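Local coordinates for translocator protein bipD (Burkholderia pseudomallei, PDB 3NFT) that is required for invasion of epithelial cells and survival within host cells, and probably regulates secretion of the type III effectors BipB and BipC, at residues A[150-154]-A[261-265]; A[227-231]-A[257-261]. All coordinates share one frame. Where two conformers were deposited one is given. Numbering follows the deposited sequence.

Contact 1: A[150-154]-A[261-265]; sequences YFQSV and IQNDV
Both segments are regular alpha-helix, 150-154 from helix 121-160 and 261-265 from the long C-terminal helix 244-295. They run antiparallel, their N-to-C directions 158° apart (signed crossing angle -158°) and their local axes 11.1 Å from each other at closest approach; CA of Phe151 and CA of Val265 form the nearest pair, 7.4 Å. This wide spacing is filled by large side chains. Phe151, chi1 t, swings its ring into the gap. Val265, also t, covers one face with a CH-pi contact, CG1 lying 3.8 Å from the Phe151 ring centroid and 13° off its normal, while CG2 of Val265 is 3.5 Å from CD1 of Phe151. At the ring edge sits CG2 of Ile261, 4.1 Å from Phe151 CD1. Ile261 (m, t) also takes Tyr150 CE2 at 4.0 Å from its CG2 and Val154 CG1 at 4.0 Å from its CD1. Phe54 of helix 41-56 stacks on Phe151, consistent with the N-terminal domain, an intramolecular chaperone, covering part of the predicted coiled coil. Tyr150, chi1 t, carries its hydroxyl to the polar margin, where a water joins Tyr150 OH (2.6 Å) to Asp264 OD2 (2.8 Å). With no direct hydrogen bond across the pair, cohesion comes from buried apolar and aromatic surface, and water serves the one polar link.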
ATOM      1  N   TYR A 150       6.375  23.087 -24.683  1.00  9.23           N
ATOM      2  CA  TYR A 150       5.473  23.285 -25.815  1.00  8.72           C
ATOM      3  C   TYR A 150       4.815  24.653 -25.798  1.00  7.97           C
ATOM      4  O   TYR A 150       4.814  25.388 -26.773  1.00  9.00           O
ATOM      5  CB  TYR A 150       4.423  22.201 -25.802  1.00  9.58           C
ATOM      6  CG  TYR A 150       3.122  22.463 -26.543  1.00  9.21           C
ATOM      7  CD1 TYR A 150       3.086  22.678 -27.925  1.00  9.56           C
ATOM      8  CD2 TYR A 150       1.915  22.423 -25.880  1.00 11.24           C
ATOM      9  CE1 TYR A 150       1.900  22.860 -28.581  1.00 11.82           C
ATOM     10  CE2 TYR A 150       0.711  22.613 -26.535  1.00 10.30           C
ATOM     11  CZ  TYR A 150       0.703  22.833 -27.896  1.00 10.40           C
ATOM     12  OH  TYR A 150      -0.492  22.989 -28.551  1.00 11.17           O
ATOM     13  N   PHE A 151       4.261  24.984 -24.631  1.00  7.96           N
ATOM     14  CA  PHE A 151       3.531  26.240 -24.419  1.00  6.84           C
ATOM     15  C   PHE A 151       4.465  27.412 -24.712  1.00  7.17           C
ATOM     16  O   PHE A 151       4.079  28.350 -25.387  1.00  7.82           O
ATOM     17  CB  PHE A 151       3.026  26.229 -22.974  1.00  7.30           C
ATOM     18  CG  PHE A 151       1.963  27.245 -22.630  1.00  8.00           C
ATOM     19  CD1 PHE A 151       0.862  27.467 -23.439  1.00  8.34           C
ATOM     20  CD2 PHE A 151       2.035  27.898 -21.388  1.00  8.86           C
ATOM     21  CE1 PHE A 151      -0.154  28.345 -23.059  1.00 10.03           C
ATOM     22  CE2 PHE A 151       1.021  28.752 -20.994  1.00  8.80           C
ATOM     23  CZ  PHE A 151      -0.063  28.985 -21.825  1.00  9.87           C
ATOM     24  N   GLN A 152       5.705  27.308 -24.209  1.00  7.89           N
ATOM     25  CA  GLN A 152       6.765  28.258 -24.449  1.00  7.78           C
ATOM     26  C   GLN A 152       7.098  28.396 -25.911  1.00  7.58           C
ATOM     27  O   GLN A 152       7.272  29.498 -26.418  1.00  8.08           O
ATOM     28  CB  GLN A 152       8.012  27.900 -23.626  1.00  8.01           C
ATOM     29  CG  GLN A 152       9.175  28.870 -23.670  1.00  9.18           C
ATOM     30  CD  GLN A 152      10.278  28.468 -22.689  1.00 13.31           C
ATOM     31  OE1 GLN A 152      10.251  27.377 -22.118  1.00 20.02           O
ATOM     32  NE2 GLN A 152      11.229  29.341 -22.461  1.00 13.78           N
ATOM     33  N   SER A 153       7.181  27.264 -26.608  0.51  8.47           N
ATOM     34  CA  SER A 153       7.566  27.290 -28.013  0.51  8.54           C
ATOM     35  C   SER A 153       6.467  27.933 -28.869  1.00  8.04           C
ATOM     36  O   SER A 153       6.751  28.589 -29.867  1.00  8.61           O
ATOM     37  CB  SER A 153       7.900  25.875 -28.514  0.51  9.11           C
ATOM     38  OG  SER A 153       6.744  25.068 -28.624  0.51  9.91           O
ATOM     39  N   VAL A 154       5.204  27.783 -28.449  1.00  8.05           N
ATOM     40  CA  VAL A 154       4.078  28.441 -29.121  1.00  8.38           C
ATOM     41  C   VAL A 154       4.141  29.952 -28.861  1.00  7.68           C
ATOM     42  O   VAL A 154       4.020  30.751 -29.756  1.00  8.13           O
ATOM     43  CB  VAL A 154       2.735  27.832 -28.711  1.00  8.58           C
ATOM     44  CG1 VAL A 154       1.568  28.602 -29.323  1.00  9.92           C
ATOM     45  CG2 VAL A 154       2.645  26.338 -29.093  1.00 10.38           C
ATOM     46  N   ILE A 261      -5.137  26.480 -27.137  1.00 10.18           N
ATOM     47  CA  ILE A 261      -3.882  25.985 -26.561  1.00  9.49           C
ATOM     48  C   ILE A 261      -3.737  26.491 -25.125  1.00  9.86           C
ATOM     49  O   ILE A 261      -3.408  25.708 -24.248  1.00 10.79           O
ATOM     50  CB  ILE A 261      -2.658  26.364 -27.396  1.00  9.21           C
ATOM     51  CG1 ILE A 261      -2.734  25.700 -28.785  1.00  8.75           C
ATOM     52  CG2 ILE A 261      -1.339  26.006 -26.637  1.00 10.10           C
ATOM     53  CD1 ILE A 261      -1.590  26.162 -29.716  1.00 10.87           C
ATOM     54  N   GLN A 262      -4.111  27.756 -24.874  1.00  9.03           N
ATOM     55  CA  GLN A 262      -4.052  28.266 -23.503  1.00  8.92           C
ATOM     56  C   GLN A 262      -4.994  27.452 -22.598  1.00  9.11           C
ATOM     57  O   GLN A 262      -4.648  27.118 -21.468  1.00  9.72           O
ATOM     58  CB  GLN A 262      -4.464  29.737 -23.422  1.00  9.42           C
ATOM     59  CG  GLN A 262      -4.324  30.293 -22.025  1.00 10.41           C
ATOM     60  CD  GLN A 262      -4.802  31.732 -21.849  1.00 12.06           C
ATOM     61  OE1 GLN A 262      -5.418  32.093 -20.802  1.00 15.66           O
ATOM     62  NE2 GLN A 262      -4.515  32.575 -22.823  1.00 12.31           N
ATOM     63  N   ASN A 263      -6.196  27.153 -23.089  1.00  9.35           N
ATOM     64  CA  ASN A 263      -7.122  26.376 -22.288  1.00 10.54           C
ATOM     65  C   ASN A 263      -6.611  24.972 -21.971  1.00 10.72           C
ATOM     66  O   ASN A 263      -6.787  24.471 -20.881  1.00 11.27           O
ATOM     67  CB  ASN A 263      -8.491  26.275 -22.945  1.00 11.79           C
ATOM     68  CG  ASN A 263      -9.511  25.676 -22.012  1.00 16.49           C
ATOM     69  OD1 ASN A 263      -9.750  24.476 -22.028  1.00 20.45           O
ATOM     70  ND2 ASN A 263     -10.041  26.507 -21.110  1.00 22.59           N
ATOM     71  N   ASP A 264      -5.948  24.344 -22.928  1.00 10.91           N
ATOM     72  CA  ASP A 264      -5.385  23.023 -22.712  1.00 11.88           C
ATOM     73  C   ASP A 264      -4.384  23.059 -21.573  1.00 11.75           C
ATOM     74  O   ASP A 264      -4.362  22.171 -20.717  1.00 12.04           O
ATOM     75  CB  ASP A 264      -4.671  22.515 -23.972  1.00 12.23           C
ATOM     76  CG  ASP A 264      -5.601  22.203 -25.117  1.00 14.92           C
ATOM     77  OD1 ASP A 264      -6.796  21.932 -24.880  1.00 17.14           O
ATOM     78  OD2 ASP A 264      -5.121  22.265 -26.270  1.00 16.35           O
ATOM     79  N   VAL A 265      -3.549  24.090 -21.585  1.00 11.45           N
ATOM     80  CA  VAL A 265      -2.490  24.224 -20.588  1.00 12.63           C
ATOM     81  C   VAL A 265      -3.080  24.624 -19.237  1.00 12.29           C
ATOM     82  O   VAL A 265      -2.688  24.057 -18.214  1.00 13.00           O
ATOM     83  CB  VAL A 265      -1.405  25.166 -21.048  1.00 13.28           C
ATOM     84  CG1 VAL A 265      -0.374  25.414 -19.946  1.00 13.78           C
ATOM     85  CG2 VAL A 265      -0.698  24.548 -22.278  1.00 13.35           C
TER
HETATM   86  O   HOH W   1      -2.441  22.056 -27.019  1.00 14.19           O

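Contact 2: A[227-231]-A[257-261]; sequences KLIKM and QKDNI
The short helix 226-233 lies against the C-terminal helix 244-295 through segments 227-231 and 257-261, both regular alpha-helix and antiparallel at 166°, with local axes 9.6 Å apart. The register is set by Lys227 and Gln257, whose CA atoms are 5.7 Å from each other, and the pair buries 389 Å². Van der Waals contacts, mostly apolar, form the inner side. Met231 (chi1 m, chi2 t) reaches to the other helix: its CG is 3.5 Å from Gln257 CB, its CE 3.4 Å from the backbone N of Lys258 and 3.7 Å from Lys258 CB, and its SD 4.4 Å from Ile261 CD1. That same Ile261 CD1 meets Leu228 CD2 at 4.3 Å, and Ile261 CG1 meets Lys227 CB at 3.6 Å.

Aliphatic parts of the lysines pack against amide groups along the outer side. Gln257, folded back by chi1 and chi2 both m, places OE1 3.5 Å from Lys227 CG and 3.6 Å from Lys230 CD; Lys227 CE passes 3.4 Å from Asn260 ND2. The polar bridge is indirect: one water accepts from Lys227 NZ (3.0 Å) and donates to Asn260 OD1 (2.9 Å). Lys227 NZ also makes a salt bridge with Asp264, while Lys258 NZ leaves the interface to bond Phe54 O. This contact packs helix 226-233, from the chain between the two helices predicted to form the coiled coil, on helix 244-295, while Leu228 also touches Tyr150 and Val154 of helix 121-160. The interface is apolar within; lysine methylenes, amides and a water line its outer side, with no direct hydrogen bond between the segments.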
ATOM      1  N   LYS A 227      -3.951  22.022 -33.104  1.00 12.72           N
ATOM      2  CA  LYS A 227      -4.164  23.476 -33.083  1.00 12.53           C
ATOM      3  C   LYS A 227      -3.071  24.193 -33.887  1.00 12.13           C
ATOM      4  O   LYS A 227      -3.345  25.159 -34.584  1.00 12.24           O
ATOM      5  CB  LYS A 227      -4.231  24.005 -31.636  1.00 12.12           C
ATOM      6  CG  LYS A 227      -5.507  23.599 -30.926  1.00 14.85           C
ATOM      7  CD  LYS A 227      -5.346  22.532 -29.884  1.00 16.66           C
ATOM      8  CE  LYS A 227      -6.697  22.002 -29.392  1.00 17.67           C
ATOM      9  NZ  LYS A 227      -6.659  21.082 -28.200  1.00 18.64           N
ATOM     10  N   LEU A 228      -1.828  23.725 -33.776  1.00 10.84           N
ATOM     11  CA  LEU A 228      -0.749  24.313 -34.561  1.00 11.41           C
ATOM     12  C   LEU A 228      -0.980  24.132 -36.058  1.00 11.36           C
ATOM     13  O   LEU A 228      -0.685  25.018 -36.838  1.00 12.30           O
ATOM     14  CB  LEU A 228       0.594  23.716 -34.159  1.00 11.39           C
ATOM     15  CG  LEU A 228       1.142  24.137 -32.789  1.00 11.16           C
ATOM     16  CD1 LEU A 228       2.337  23.270 -32.395  1.00 13.40           C
ATOM     17  CD2 LEU A 228       1.439  25.632 -32.785  1.00 14.42           C
ATOM     18  N   ILE A 229      -1.473  22.956 -36.443  1.00 11.86           N
ATOM     19  CA  ILE A 229      -1.843  22.688 -37.847  1.00 13.15           C
ATOM     20  C   ILE A 229      -2.932  23.642 -38.335  1.00 13.20           C
ATOM     21  O   ILE A 229      -2.831  24.215 -39.414  1.00 14.17           O
ATOM     22  CB  ILE A 229      -2.273  21.235 -37.994  1.00 13.54           C
ATOM     23  CG1 ILE A 229      -1.040  20.341 -37.846  1.00 15.15           C
ATOM     24  CG2 ILE A 229      -3.011  21.051 -39.347  1.00 15.14           C
ATOM     25  CD1 ILE A 229      -1.348  18.827 -37.771  1.00 15.65           C
ATOM     26  N   LYS A 230      -3.940  23.867 -37.511  1.00 13.78           N
ATOM     27  CA  LYS A 230      -5.027  24.783 -37.867  1.00 13.73           C
ATOM     28  C   LYS A 230      -4.480  26.200 -38.016  1.00 12.37           C
ATOM     29  O   LYS A 230      -4.837  26.915 -38.942  1.00 13.96           O
ATOM     30  CB  LYS A 230      -6.205  24.711 -36.877  1.00 15.61           C
ATOM     31  CG  LYS A 230      -7.049  23.468 -37.060  1.00 19.92           C
ATOM     32  CD  LYS A 230      -8.089  23.297 -36.005  1.00 25.41           C
ATOM     33  CE  LYS A 230      -8.795  21.938 -36.142  1.00 28.76           C
ATOM     34  NZ  LYS A 230      -9.176  21.619 -37.542  1.00 32.27           N
ATOM     35  N   MET A 231      -3.580  26.601 -37.109  1.00 11.83           N
ATOM     36  CA  MET A 231      -2.915  27.905 -37.224  1.00 11.04           C
ATOM     37  C   MET A 231      -2.103  28.003 -38.524  1.00 11.32           C
ATOM     38  O   MET A 231      -2.231  28.951 -39.286  1.00 12.00           O
ATOM     39  CB  MET A 231      -2.001  28.119 -36.020  1.00 12.28           C
ATOM     40  CG  MET A 231      -2.698  28.440 -34.725  1.00 14.22           C
ATOM     41  SD  MET A 231      -1.446  28.470 -33.417  1.00 21.21           S
ATOM     42  CE  MET A 231      -2.093  29.673 -32.310  1.00 21.40           C
ATOM     43  N   GLN A 257      -7.469  29.584 -32.046  1.00 11.60           N
ATOM     44  CA  GLN A 257      -6.584  28.436 -31.859  1.00 11.19           C
ATOM     45  C   GLN A 257      -5.595  28.669 -30.697  1.00 11.17           C
ATOM     46  O   GLN A 257      -5.377  27.786 -29.888  1.00 11.38           O
ATOM     47  CB  GLN A 257      -5.829  28.156 -33.137  1.00 11.59           C
ATOM     48  CG  GLN A 257      -6.744  27.752 -34.291  1.00 11.83           C
ATOM     49  CD  GLN A 257      -7.593  26.496 -34.018  1.00 13.87           C
ATOM     50  OE1 GLN A 257      -7.141  25.531 -33.372  1.00 14.22           O
ATOM     51  NE2 GLN A 257      -8.845  26.516 -34.504  1.00 16.52           N
ATOM     52  N   LYS A 258      -5.025  29.872 -30.640  1.00 10.94           N
ATOM     53  CA  LYS A 258      -4.152  30.261 -29.571  1.00 10.60           C
ATOM     54  C   LYS A 258      -4.877  30.072 -28.225  1.00 10.37           C
ATOM     55  O   LYS A 258      -4.338  29.476 -27.302  1.00 10.54           O
ATOM     56  CB  LYS A 258      -3.727  31.728 -29.774  1.00 11.49           C
ATOM     57  CG  LYS A 258      -2.996  32.360 -28.587  1.00 12.56           C
ATOM     58  CD  LYS A 258      -2.769  33.854 -28.746  1.00 16.29           C
ATOM     59  CE  LYS A 258      -2.032  34.460 -27.539  1.00 17.41           C
ATOM     60  NZ  LYS A 258      -2.979  34.952 -26.479  1.00 17.44           N
ATOM     61  N   ASP A 259      -6.116  30.562 -28.138  1.00 10.11           N
ATOM     62  CA  ASP A 259      -6.852  30.457 -26.888  1.00 10.26           C
ATOM     63  C   ASP A 259      -7.175  29.000 -26.524  1.00 10.27           C
ATOM     64  O   ASP A 259      -7.270  28.645 -25.332  1.00 11.42           O
ATOM     65  CB  ASP A 259      -8.147  31.283 -26.899  1.00 11.86           C
ATOM     66  CG  ASP A 259      -7.910  32.790 -26.917  1.00 14.16           C
ATOM     67  OD1 ASP A 259      -6.774  33.236 -26.681  1.00 15.73           O
ATOM     68  OD2 ASP A 259      -8.894  33.562 -27.112  1.00 18.22           O
ATOM     69  N   ASN A 260      -7.372  28.157 -27.539  1.00 11.03           N
ATOM     70  CA  ASN A 260      -7.571  26.737 -27.284  1.00 10.08           C
ATOM     71  C   ASN A 260      -6.313  26.138 -26.612  1.00 10.15           C
ATOM     72  O   ASN A 260      -6.416  25.332 -25.665  1.00  9.78           O
ATOM     73  CB  ASN A 260      -7.895  26.024 -28.591  1.00 11.03           C
ATOM     74  CG  ASN A 260      -8.572  24.668 -28.406  1.00 11.58           C
ATOM     75  OD1 ASN A 260      -8.516  24.001 -27.334  1.00 14.73           O
ATOM     76  ND2 ASN A 260      -9.211  24.231 -29.480  1.00 12.77           N
ATOM     77  N   ILE A 261      -5.137  26.480 -27.137  1.00 10.18           N
ATOM     78  CA  ILE A 261      -3.882  25.985 -26.561  1.00  9.49           C
ATOM     79  C   ILE A 261      -3.737  26.491 -25.125  1.00  9.86           C
ATOM     80  O   ILE A 261      -3.408  25.708 -24.248  1.00 10.79           O
ATOM     81  CB  ILE A 261      -2.658  26.364 -27.396  1.00  9.21           C
ATOM     82  CG1 ILE A 261      -2.734  25.700 -28.785  1.00  8.75           C
ATOM     83  CG2 ILE A 261      -1.339  26.006 -26.637  1.00 10.10           C
ATOM     84  CD1 ILE A 261      -1.590  26.162 -29.716  1.00 10.87           C
TER
HETATM   85  O   HOH W   2      -9.206  21.311 -26.580  1.00 20.08           O

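Contacts 1 and 2 have centres 9 Å apart and overlap on helix 244-295 at Ile261, which presents its side chain to helix 121-160 and helix 226-233 alike. The two touch directly as well: Leu228 CD1 lies 3.9 Å from Tyr150 CE1, and Leu228 CD2 3.9 Å from Val154 CG2, so residues of all three helices meet in one apolar cluster. At its polar margin Lys227 NZ forms a 2.7 Å salt bridge with Asp264 OD2, the oxygen that also accepts a hydrogen bond from the water bound to Tyr150 OH. Contact 1 is the more central, about 8 Å from the chain centre against about 16 Å for contact 2 (centre to centre).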